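Local coordinates for protein ubiquinone biosynthesis accessory factor UbiJ (Escherichia coli, PDB 6H6O) that binds hydrophobic ubiquinone biosynthetic intermediates through its SCP2 domain, is essential for the stability of the Ubi complex and is required for aerobic ubiquinone synthesis, at residues G111-Q114 and V115-F119; L26-F29 and L30-P34; A35-T38 and A39-R42; P13-P16 and L17-G21. All coordinates share one frame; numbering follows the deposited sequence.

Contact 1: residues G111-Q114 and V115-F119. With LMR ((2S)-2-hydroxybutanedioic acid), chain E.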
loop_
_atom_site.group_PDB
_atom_site.type_symbol
_atom_site.label_atom_id
_atom_site.label_comp_id
_atom_site.label_asym_id
_atom_site.label_seq_id
_atom_site.Cartn_x
_atom_site.Cartn_y
_atom_site.Cartn_z
ATOM N N GLY A 111 9.712 -21.153 -6.581
ATOM C CA GLY A 111 8.587 -21.881 -7.149
ATOM C C GLY A 111 8.416 -21.633 -8.630
ATOM O O GLY A 111 9.399 -21.480 -9.355
ATOM N N ASP A 112 7.158 -21.596 -9.093
ATOM C CA ASP A 112 6.831 -21.464 -10.503
ATOM C C ASP A 112 6.939 -20.025 -11.026
ATOM O O ASP A 112 6.032 -19.218 -10.835
ATOM C CB ASP A 112 5.441 -22.082 -10.794
ATOM C CG ASP A 112 5.007 -22.065 -12.248
ATOM O OD1 ASP A 112 5.873 -21.837 -13.127
ATOM O OD2 ASP A 112 3.809 -22.328 -12.513
ATOM N N ILE A 113 8.017 -19.739 -11.766
ATOM C CA ILE A 113 8.250 -18.408 -12.369
ATOM C C ILE A 113 7.067 -17.956 -13.295
ATOM O O ILE A 113 6.804 -16.761 -13.395
ATOM C CB ILE A 113 9.638 -18.349 -13.096
ATOM C CG1 ILE A 113 10.075 -16.880 -13.347
ATOM C CG2 ILE A 113 9.655 -19.210 -14.387
ATOM C CD1 ILE A 113 11.513 -16.683 -13.909
ATOM N N GLN A 114 6.356 -18.915 -13.918
ATOM C CA GLN A 114 5.234 -18.639 -14.826
ATOM C C GLN A 114 4.106 -17.880 -14.142
ATOM O O GLN A 114 3.496 -17.027 -14.773
ATOM C CB GLN A 114 4.708 -19.925 -15.496
ATOM C CG GLN A 114 5.723 -20.561 -16.443
ATOM C CD GLN A 114 5.146 -21.734 -17.192
ATOM O OE1 GLN A 114 4.964 -22.829 -16.648
ATOM N NE2 GLN A 114 4.867 -21.532 -18.468
ATOM N N VAL A 115 3.874 -18.135 -12.839
ATOM C CA VAL A 115 2.830 -17.458 -12.059
ATOM C C VAL A 115 3.066 -15.945 -12.028
ATOM O O VAL A 115 2.163 -15.181 -12.396
ATOM C CB VAL A 115 2.658 -18.087 -10.630
ATOM C CG1 VAL A 115 1.685 -17.271 -9.772
ATOM C CG2 VAL A 115 2.195 -19.544 -10.725
ATOM N N VAL A 116 4.277 -15.504 -11.637
ATOM C CA VAL A 116 4.587 -14.067 -11.590
ATOM C C VAL A 116 4.641 -13.478 -13.033
ATOM O O VAL A 116 4.167 -12.365 -13.243
ATOM C CB VAL A 116 5.826 -13.721 -10.714
ATOM C CG1 VAL A 116 7.116 -14.312 -11.293
ATOM C CG2 VAL A 116 5.942 -12.207 -10.495
ATOM N N GLN A 117 5.157 -14.238 -14.017
ATOM C CA GLN A 117 5.158 -13.774 -15.416
ATOM C C GLN A 117 3.715 -13.515 -15.891
ATOM O O GLN A 117 3.448 -12.468 -16.491
ATOM C CB GLN A 117 5.838 -14.793 -16.347
ATOM C CG GLN A 117 7.355 -14.857 -16.171
ATOM C CD GLN A 117 7.973 -16.040 -16.891
ATOM O OE1 GLN A 117 7.299 -16.991 -17.293
ATOM N NE2 GLN A 117 9.286 -16.032 -17.043
ATOM N N ASN A 118 2.784 -14.440 -15.564
ATOM C CA ASN A 118 1.367 -14.319 -15.947
ATOM C C ASN A 118 0.691 -13.184 -15.187
ATOM O O ASN A 118 -0.117 -12.472 -15.766
ATOM C CB ASN A 118 0.621 -15.646 -15.771
ATOM C CG ASN A 118 1.085 -16.684 -16.773
ATOM O OD1 ASN A 118 1.582 -16.362 -17.848
ATOM N ND2 ASN A 118 0.913 -17.952 -16.466
ATOM N N PHE A 119 1.067 -12.982 -13.928
ATOM C CA PHE A 119 0.528 -11.887 -13.131
ATOM C C PHE A 119 0.914 -10.507 -13.747
ATOM O O PHE A 119 0.046 -9.644 -13.941
ATOM C CB PHE A 119 0.975 -12.005 -11.663
ATOM C CG PHE A 119 0.429 -10.896 -10.801
ATOM C CD1 PHE A 119 -0.927 -10.844 -10.476
ATOM C CD2 PHE A 119 1.248 -9.862 -10.374
ATOM C CE1 PHE A 119 -1.447 -9.803 -9.694
ATOM C CE2 PHE A 119 0.724 -8.808 -9.605
ATOM C CZ PHE A 119 -0.617 -8.806 -9.249
HETATM C C1 LMR E . 4.873 -26.263 -4.896
HETATM O O1A LMR E . 5.425 -27.196 -4.347
HETATM O O1B LMR E . 4.969 -25.017 -4.499
HETATM C C2 LMR E . 3.957 -26.456 -6.093
HETATM O O2 LMR E . 2.866 -25.544 -6.080
HETATM C C3 LMR E . 4.712 -26.343 -7.413
HETATM C C4 LMR E . 5.060 -24.922 -7.786
HETATM O O4A LMR E . 4.137 -24.330 -8.507
HETATM O O4B LMR E . 6.111 -24.400 -7.476
#
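Gln114 O takes the backbone N-H of Asn118 at 2.8 Å, the shortest hydrogen bond here between residues 111-114 and 115-119. The donor is tilted 23° from the carbonyl plane. The Asn118 side chain lies beside the same oxygen, with CB 3.3 Å from Gln114 O. One residue earlier, Gln117 N bonds to Ile113 O, in the carbonyl plane. Asp112 is the N-cap of this helix. Its OD1 accepts Gln114 N at 3.1 Å, and the donor comes from above the carboxylate plane. With chi1 at -177°, CG of Asp112 swings opposite the backbone N, and the carboxylate turns back over the first turn. The other oxygen, OD2, rests 3.7 Å from Val115 CG2.

Gln117 reaches back along the helix to Ile113 and Gln114. Its extended chain puts NE2 alongside Ile113, 3.9 Å from CD1, while its OE1 lies 3.6 Å from Gln114 CA. The amides of Gln114 and Gln117 stand almost perpendicular, with planes 89° apart. Val116 CG1 is pressed close to Ile113 O.

The loop before the helix borders the bound (2S)-2-hydroxybutanedioic acid. Asp112 N is 3.4 Å from its O4B, and Gly111 CA also lies close to O4B. Ala78 and Asp79 complete this pocket. The backbones of Asp112 and Asp79 are also hydrogen-bonded. The segment leads from strand 107-111 into helix 113-128 of the SCP2 domain. Val115 and Val116 pack on strand 80-84 through Cys80, with Val82 also touching Val116. Ile113 and Gln117 meet helix 95-104.

Contact 2: residues L26-F29 and L30-P34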
loop_
_atom_site.group_PDB
_atom_site.type_symbol
_atom_site.label_atom_id
_atom_site.label_comp_id
_atom_site.label_asym_id
_atom_site.label_seq_id
_atom_site.Cartn_x
_atom_site.Cartn_y
_atom_site.Cartn_z
ATOM N N LEU A 26 -6.988 -4.754 -6.250
ATOM C CA LEU A 26 -6.700 -5.811 -7.230
ATOM C C LEU A 26 -7.937 -6.264 -7.974
ATOM O O LEU A 26 -7.864 -6.475 -9.180
ATOM C CB LEU A 26 -6.008 -7.008 -6.569
ATOM C CG LEU A 26 -4.576 -6.781 -6.085
ATOM C CD1 LEU A 26 -4.104 -7.968 -5.271
ATOM C CD2 LEU A 26 -3.610 -6.450 -7.263
ATOM N N ASN A 27 -9.078 -6.412 -7.272
ATOM C CA ASN A 27 -10.294 -6.832 -7.947
ATOM C C ASN A 27 -10.849 -5.761 -8.898
ATOM O O ASN A 27 -11.205 -6.085 -10.032
ATOM C CB ASN A 27 -11.338 -7.330 -6.971
ATOM C CG ASN A 27 -10.976 -8.724 -6.503
ATOM O OD1 ASN A 27 -10.861 -9.664 -7.301
ATOM N ND2 ASN A 27 -10.742 -8.870 -5.224
ATOM N N THR A 28 -10.834 -4.499 -8.489
ATOM C CA THR A 28 -11.310 -3.442 -9.389
ATOM C C THR A 28 -10.389 -3.298 -10.613
ATOM O O THR A 28 -10.868 -3.101 -11.734
ATOM C CB THR A 28 -11.459 -2.110 -8.628
ATOM O OG1 THR A 28 -12.272 -2.323 -7.468
ATOM C CG2 THR A 28 -12.063 -0.999 -9.503
ATOM N N PHE A 29 -9.080 -3.432 -10.405
ATOM C CA PHE A 29 -8.094 -3.261 -11.475
ATOM C C PHE A 29 -8.013 -4.443 -12.464
ATOM O O PHE A 29 -7.950 -4.231 -13.691
ATOM C CB PHE A 29 -6.713 -2.950 -10.864
ATOM C CG PHE A 29 -5.594 -2.645 -11.837
ATOM C CD1 PHE A 29 -5.666 -1.541 -12.688
ATOM C CD2 PHE A 29 -4.454 -3.441 -11.879
ATOM C CE1 PHE A 29 -4.615 -1.242 -13.569
ATOM C CE2 PHE A 29 -3.416 -3.158 -12.782
ATOM C CZ PHE A 29 -3.503 -2.061 -13.616
ATOM N N LEU A 30 -8.074 -5.670 -11.934
ATOM C CA LEU A 30 -7.864 -6.899 -12.695
ATOM C C LEU A 30 -9.091 -7.711 -13.048
ATOM O O LEU A 30 -9.079 -8.357 -14.091
ATOM C CB LEU A 30 -6.867 -7.816 -11.949
ATOM C CG LEU A 30 -5.489 -7.229 -11.587
ATOM C CD1 LEU A 30 -4.710 -8.202 -10.733
ATOM C CD2 LEU A 30 -4.660 -6.834 -12.857
ATOM N N TYR A 31 -10.129 -7.714 -12.203
ATOM C CA TYR A 31 -11.300 -8.569 -12.414
ATOM C C TYR A 31 -12.568 -7.886 -12.903
ATOM O O TYR A 31 -13.537 -8.587 -13.224
ATOM C CB TYR A 31 -11.613 -9.329 -11.114
ATOM C CG TYR A 31 -10.767 -10.562 -10.942
ATOM C CD1 TYR A 31 -9.478 -10.482 -10.417
ATOM C CD2 TYR A 31 -11.244 -11.813 -11.327
ATOM C CE1 TYR A 31 -8.687 -11.622 -10.276
ATOM C CE2 TYR A 31 -10.482 -12.959 -11.151
ATOM C CZ TYR A 31 -9.209 -12.859 -10.621
ATOM O OH TYR A 31 -8.477 -13.993 -10.446
ATOM N N ARG A 32 -12.596 -6.549 -12.939
ATOM C CA ARG A 32 -13.806 -5.835 -13.351
ATOM C C ARG A 32 -14.085 -5.998 -14.865
ATOM O O ARG A 32 -15.245 -6.126 -15.252
ATOM C CB ARG A 32 -13.692 -4.347 -12.976
ATOM C CG ARG A 32 -14.920 -3.494 -13.253
ATOM C CD ARG A 32 -14.716 -2.094 -12.700
ATOM N NE ARG A 32 -15.848 -1.212 -13.000
ATOM C CZ ARG A 32 -16.900 -1.036 -12.205
ATOM N NH1 ARG A 32 -17.884 -0.221 -12.566
ATOM N NH2 ARG A 32 -16.983 -1.682 -11.048
ATOM N N SER A 33 -13.033 -5.998 -15.697
ATOM C CA SER A 33 -13.234 -6.070 -17.141
ATOM C C SER A 33 -13.355 -7.491 -17.697
ATOM O O SER A 33 -12.407 -8.274 -17.592
ATOM C CB SER A 33 -12.155 -5.302 -17.882
ATOM O OG SER A 33 -12.355 -5.468 -19.279
ATOM N N PRO A 34 -14.467 -7.807 -18.398
ATOM C CA PRO A 34 -14.577 -9.144 -19.017
ATOM C C PRO A 34 -13.585 -9.370 -20.169
ATOM O O PRO A 34 -13.328 -10.531 -20.505
ATOM C CB PRO A 34 -16.028 -9.205 -19.501
ATOM C CG PRO A 34 -16.456 -7.803 -19.632
ATOM C CD PRO A 34 -15.670 -6.984 -18.654
HETATM O O HOH W 1 -10.298 -4.788 -15.209
#
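Leu26 and Leu30 face the same way at the end of helix 14-30, where the helix gives way to the loop before helix 37-41 in this SCP2 domain.

The apolar contacts centre on Leu30. Its CD1 lies 4.0 Å from Leu26 CD2, and the two side chains run side by side. The other branch, CD2, meets the Phe29 ring at CD2, 3.5 Å away. The Leu30 CG is anti to the carbonyl carbon (chi1 -56°), which also places it close to Leu26 O. Phe119, Leu122 and Ala126 of helix 113-128 pack on the same leucine. Cutting Leu30 back to an alanine would remove both methyl branches and is likely to open a gap between Leu26, the Phe29 ring and helix 113-128.

Two backbone bonds cross here, near the helix end. Leu30 N bonds to Leu26 O at 2.9 Å. Tyr31 N bonds to Asn27 O, with the donor tilted 30° from the carbonyl plane.

Polar and aromatic groups meet at Asn27 and Tyr31. Asn27 OD1 comes within 3.5 Å of Tyr31 CD1, and the amide and ring planes are 59° apart. Asn27 OD1 is held by Val68 N, and Tyr31 OH by Ser64 O, so strand 68-71 and the loop after strand 58-63 fix both side chains.

Arg32 sends its extended chain away, but its CB rests 3.3 Å from Thr28 O. Thr28 also packs on Leu17 of the second subunit. One water joins helix end to loop: it donates to Phe29 O at 2.9 Å and accepts from Ser33 N at 3.0 Å.

Contact 3: residues A35-T38 and A39-R42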
loop_
_atom_site.group_PDB
_atom_site.type_symbol
_atom_site.label_atom_id
_atom_site.label_comp_id
_atom_site.label_asym_id
_atom_site.label_seq_id
_atom_site.Cartn_x
_atom_site.Cartn_y
_atom_site.Cartn_z
ATOM N N ALA A 35 -12.986 -8.273 -20.746
ATOM C CA ALA A 35 -12.009 -8.408 -21.832
ATOM C C ALA A 35 -10.735 -9.171 -21.390
ATOM O O ALA A 35 -10.039 -9.733 -22.238
ATOM C CB ALA A 35 -11.627 -7.035 -22.383
ATOM N N LEU A 36 -10.420 -9.140 -20.082
ATOM C CA LEU A 36 -9.212 -9.783 -19.532
ATOM C C LEU A 36 -9.355 -11.269 -19.179
ATOM O O LEU A 36 -8.391 -11.875 -18.683
ATOM C CB LEU A 36 -8.723 -8.999 -18.302
ATOM C CG LEU A 36 -8.408 -7.525 -18.494
ATOM C CD1 LEU A 36 -8.008 -6.902 -17.183
ATOM C CD2 LEU A 36 -7.307 -7.325 -19.531
ATOM N N LYS A 37 -10.539 -11.846 -19.415
ATOM C CA LYS A 37 -10.832 -13.232 -19.045
ATOM C C LYS A 37 -9.748 -14.244 -19.460
ATOM O O LYS A 37 -9.324 -15.030 -18.616
ATOM C CB LYS A 37 -12.210 -13.671 -19.552
ATOM C CG LYS A 37 -12.708 -14.947 -18.861
ATOM C CD LYS A 37 -14.059 -15.421 -19.346
ATOM C CE LYS A 37 -14.582 -16.547 -18.482
ATOM N NZ LYS A 37 -15.914 -17.014 -18.956
ATOM N N THR A 38 -9.262 -14.204 -20.720
ATOM C CA THR A 38 -8.252 -15.204 -21.148
ATOM C C THR A 38 -6.909 -15.023 -20.434
ATOM O O THR A 38 -6.214 -16.015 -20.175
ATOM C CB THR A 38 -8.087 -15.258 -22.660
ATOM O OG1 THR A 38 -7.560 -14.015 -23.089
ATOM C CG2 THR A 38 -9.388 -15.603 -23.389
ATOM N N ALA A 39 -6.554 -13.764 -20.097
ATOM C CA ALA A 39 -5.319 -13.472 -19.371
ATOM C C ALA A 39 -5.456 -13.938 -17.914
ATOM O O ALA A 39 -4.510 -14.501 -17.374
ATOM C CB ALA A 39 -5.030 -11.983 -19.426
ATOM N N ARG A 40 -6.632 -13.752 -17.291
ATOM C CA ARG A 40 -6.847 -14.223 -15.905
ATOM C C ARG A 40 -6.853 -15.744 -15.815
ATOM O O ARG A 40 -6.393 -16.287 -14.803
ATOM C CB ARG A 40 -8.143 -13.677 -15.322
ATOM C CG ARG A 40 -8.078 -12.178 -15.056
ATOM C CD ARG A 40 -9.274 -11.646 -14.287
ATOM N NE ARG A 40 -10.551 -12.019 -14.904
ATOM C CZ ARG A 40 -11.342 -11.192 -15.583
ATOM N NH1 ARG A 40 -11.018 -9.909 -15.722
ATOM N NH2 ARG A 40 -12.465 -11.637 -16.120
ATOM N N SER A 41 -7.331 -16.439 -16.886
ATOM C CA SER A 41 -7.419 -17.916 -16.887
ATOM C C SER A 41 -6.089 -18.601 -16.586
ATOM O O SER A 41 -6.074 -19.656 -15.951
ATOM C CB SER A 41 -8.007 -18.435 -18.195
ATOM O OG SER A 41 -7.030 -18.445 -19.220
ATOM N N ARG A 42 -4.973 -17.966 -17.010
ATOM C CA ARG A 42 -3.613 -18.470 -16.789
ATOM C C ARG A 42 -3.248 -18.559 -15.283
ATOM O O ARG A 42 -2.332 -19.284 -14.928
ATOM C CB ARG A 42 -2.601 -17.555 -17.513
ATOM C CG ARG A 42 -2.701 -17.655 -19.047
ATOM C CD ARG A 42 -1.501 -17.062 -19.755
ATOM N NE ARG A 42 -1.473 -15.605 -19.640
ATOM C CZ ARG A 42 -1.369 -14.761 -20.664
ATOM N NH1 ARG A 42 -1.278 -15.218 -21.907
ATOM N NH2 ARG A 42 -1.353 -13.451 -20.452
#
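Arg40 folds back over Leu36 and Lys37 at the first turn of helix 37-41, a short helix that follows a 3-10 turn and lies against helix 113-128 of the SCP2 domain. This is the tight side. Arg40 N bonds to Leu36 O at 2.9 Å, nearly along the C=O axis. The arginine chain bends at chi3 (-53°), which lays its guanidinium over the backbone, with Leu36 C 4.0 Å above the plane and over its centre. NH1 lies 3.6 Å from Leu36 CB, and NH2 lies 3.7 Å from Lys37 CA. NH1 is held in turn by Ser33 O and Leu30 O, so this buried group ties the helix to the preceding loop. Ala39 CB lies against Leu36 O. Leu36 packs on Ala126, and Arg40 on Leu122.

The other side is looser and exposed. The Lys37 chain is extended beyond CG, and its NZ makes a long, weak ion pair with Glu65. Thr38 is exposed too. Ser41 N bonds to Lys37 O at 3.0 Å. Its hydroxyl sits between the backbone N and the carbonyl carbon, and from there OG donates to Thr38 O at 2.7 Å.

Contact 4: residues P13-P16 and L17-G21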
loop_
_atom_site.group_PDB
_atom_site.type_symbol
_atom_site.label_atom_id
_atom_site.label_comp_id
_atom_site.label_asym_id
_atom_site.label_seq_id
_atom_site.Cartn_x
_atom_site.Cartn_y
_atom_site.Cartn_z
ATOM N N PRO A 13 -8.125 -3.565 13.801
ATOM C CA PRO A 13 -6.675 -3.811 13.613
ATOM C C PRO A 13 -6.187 -3.378 12.232
ATOM O O PRO A 13 -6.939 -3.474 11.257
ATOM C CB PRO A 13 -6.529 -5.320 13.830
ATOM C CG PRO A 13 -7.914 -5.871 13.574
ATOM C CD PRO A 13 -8.833 -4.822 14.125
ATOM N N PHE A 14 -4.933 -2.908 12.153
ATOM C CA PHE A 14 -4.371 -2.341 10.921
ATOM C C PHE A 14 -4.167 -3.337 9.789
ATOM O O PHE A 14 -4.574 -3.041 8.654
ATOM C CB PHE A 14 -3.060 -1.593 11.216
ATOM C CG PHE A 14 -2.582 -0.678 10.114
ATOM C CD1 PHE A 14 -3.337 0.429 9.728
ATOM C CD2 PHE A 14 -1.384 -0.928 9.451
ATOM C CE1 PHE A 14 -2.885 1.285 8.719
ATOM C CE2 PHE A 14 -0.943 -0.076 8.429
ATOM C CZ PHE A 14 -1.699 1.019 8.069
ATOM N N LYS A 15 -3.469 -4.462 10.063
ATOM C CA LYS A 15 -3.149 -5.458 9.040
ATOM C C LYS A 15 -4.386 -5.949 8.252
ATOM O O LYS A 15 -4.315 -5.862 7.035
ATOM C CB LYS A 15 -2.331 -6.640 9.632
ATOM C CG LYS A 15 -1.996 -7.756 8.636
ATOM C CD LYS A 15 -0.704 -7.508 7.867
ATOM C CE LYS A 15 -0.625 -8.367 6.623
ATOM N NZ LYS A 15 -0.257 -9.773 6.934
ATOM N N PRO A 16 -5.516 -6.418 8.868
ATOM C CA PRO A 16 -6.683 -6.839 8.056
ATOM C C PRO A 16 -7.266 -5.719 7.183
ATOM O O PRO A 16 -7.771 -6.007 6.098
ATOM C CB PRO A 16 -7.692 -7.344 9.104
ATOM C CG PRO A 16 -6.886 -7.607 10.321
ATOM C CD PRO A 16 -5.809 -6.579 10.312
ATOM N N LEU A 17 -7.154 -4.441 7.628
ATOM C CA LEU A 17 -7.609 -3.300 6.817
ATOM C C LEU A 17 -6.724 -3.140 5.583
ATOM O O LEU A 17 -7.233 -2.834 4.508
ATOM C CB LEU A 17 -7.613 -1.999 7.638
ATOM C CG LEU A 17 -8.730 -1.844 8.660
ATOM C CD1 LEU A 17 -8.558 -0.519 9.393
ATOM C CD2 LEU A 17 -10.131 -1.932 7.995
ATOM N N VAL A 18 -5.399 -3.352 5.736
ATOM C CA VAL A 18 -4.442 -3.274 4.619
ATOM C C VAL A 18 -4.724 -4.411 3.594
ATOM O O VAL A 18 -4.804 -4.149 2.381
ATOM C CB VAL A 18 -2.975 -3.272 5.125
ATOM C CG1 VAL A 18 -1.975 -3.498 3.988
ATOM C CG2 VAL A 18 -2.662 -1.984 5.901
ATOM N N THR A 19 -4.865 -5.674 4.076
ATOM C CA THR A 19 -5.129 -6.799 3.154
ATOM C C THR A 19 -6.469 -6.616 2.410
ATOM O O THR A 19 -6.522 -6.831 1.193
ATOM C CB THR A 19 -4.992 -8.145 3.849
ATOM O OG1 THR A 19 -5.968 -8.227 4.868
ATOM C CG2 THR A 19 -3.617 -8.347 4.443
ATOM N N ALA A 20 -7.519 -6.172 3.121
ATOM C CA ALA A 20 -8.836 -5.892 2.507
ATOM C C ALA A 20 -8.753 -4.798 1.417
ATOM O O ALA A 20 -9.363 -4.953 0.353
ATOM C CB ALA A 20 -9.846 -5.501 3.574
ATOM N N GLY A 21 -7.974 -3.741 1.681
ATOM C CA GLY A 21 -7.744 -2.629 0.752
ATOM C C GLY A 21 -7.019 -3.089 -0.503
ATOM O O GLY A 21 -7.429 -2.766 -1.627
#
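Residues 14-21, after Pro13, form the first turns of helix 14-30, with Val18 N bonded to Phe14 O, Thr19 N to Lys15 O and Ala20 N to Pro16 O, each at 3.0 Å. The Thr19 bond runs nearly straight out from its carbonyl, at a C=O...N angle of 166°.

The clearest side-chain contact is a CH-pi interaction. Val18 CG2 sits over one face of the Phe14 ring, 3.9 Å from its centroid and 22° off the ring normal. It is offset toward the rim, with Phe14 CE2 3.6 Å away.

Lys15 bends at chi2 and chi4, and this brings CE to 3.7 Å from Thr19 CG2. The two side chains cross at about a right angle. Lys15 NZ goes on to a weak hydrogen bond with Ser58 O. A glycine in place of Thr19 would take away this methyl and is likely to leave the lysine chain freer to swing.

Leu17 lies beside the carbonyl before the helix: its CG is 3.6 Å from Pro13 O, which is buried here without a hydrogen-bonding partner. Ala20 CB rests close to Pro16 O.

Phe14 also meets Phe29 of the second subunit edge-to-face, while Leu17 and Val18 pack on its Leu25. Prolines just before and within the first turn suit a helix start, and this one forms part of the subunit interface.

All four contacts are local, between neighbouring turns of helix or at a helix end. Contacts 2 and 4 both use helix 14-30 and are surface contacts, yet both reach the second subunit. Contacts 1 and 3 are partly buried and touch no other subunit. Contact 1 opens helix 113-128 with an aspartate cap beside the ligand. Contact 4 opens its helix with prolines and a CH-pi contact. Contact 2 ends a helix on leucines and a water, and contact 3 relies on a buried arginine. Contacts 2 and 3 lie about 10 Å apart between centres. Phe119 of contact 1 packs on Leu30 and Leu26 of contact 2.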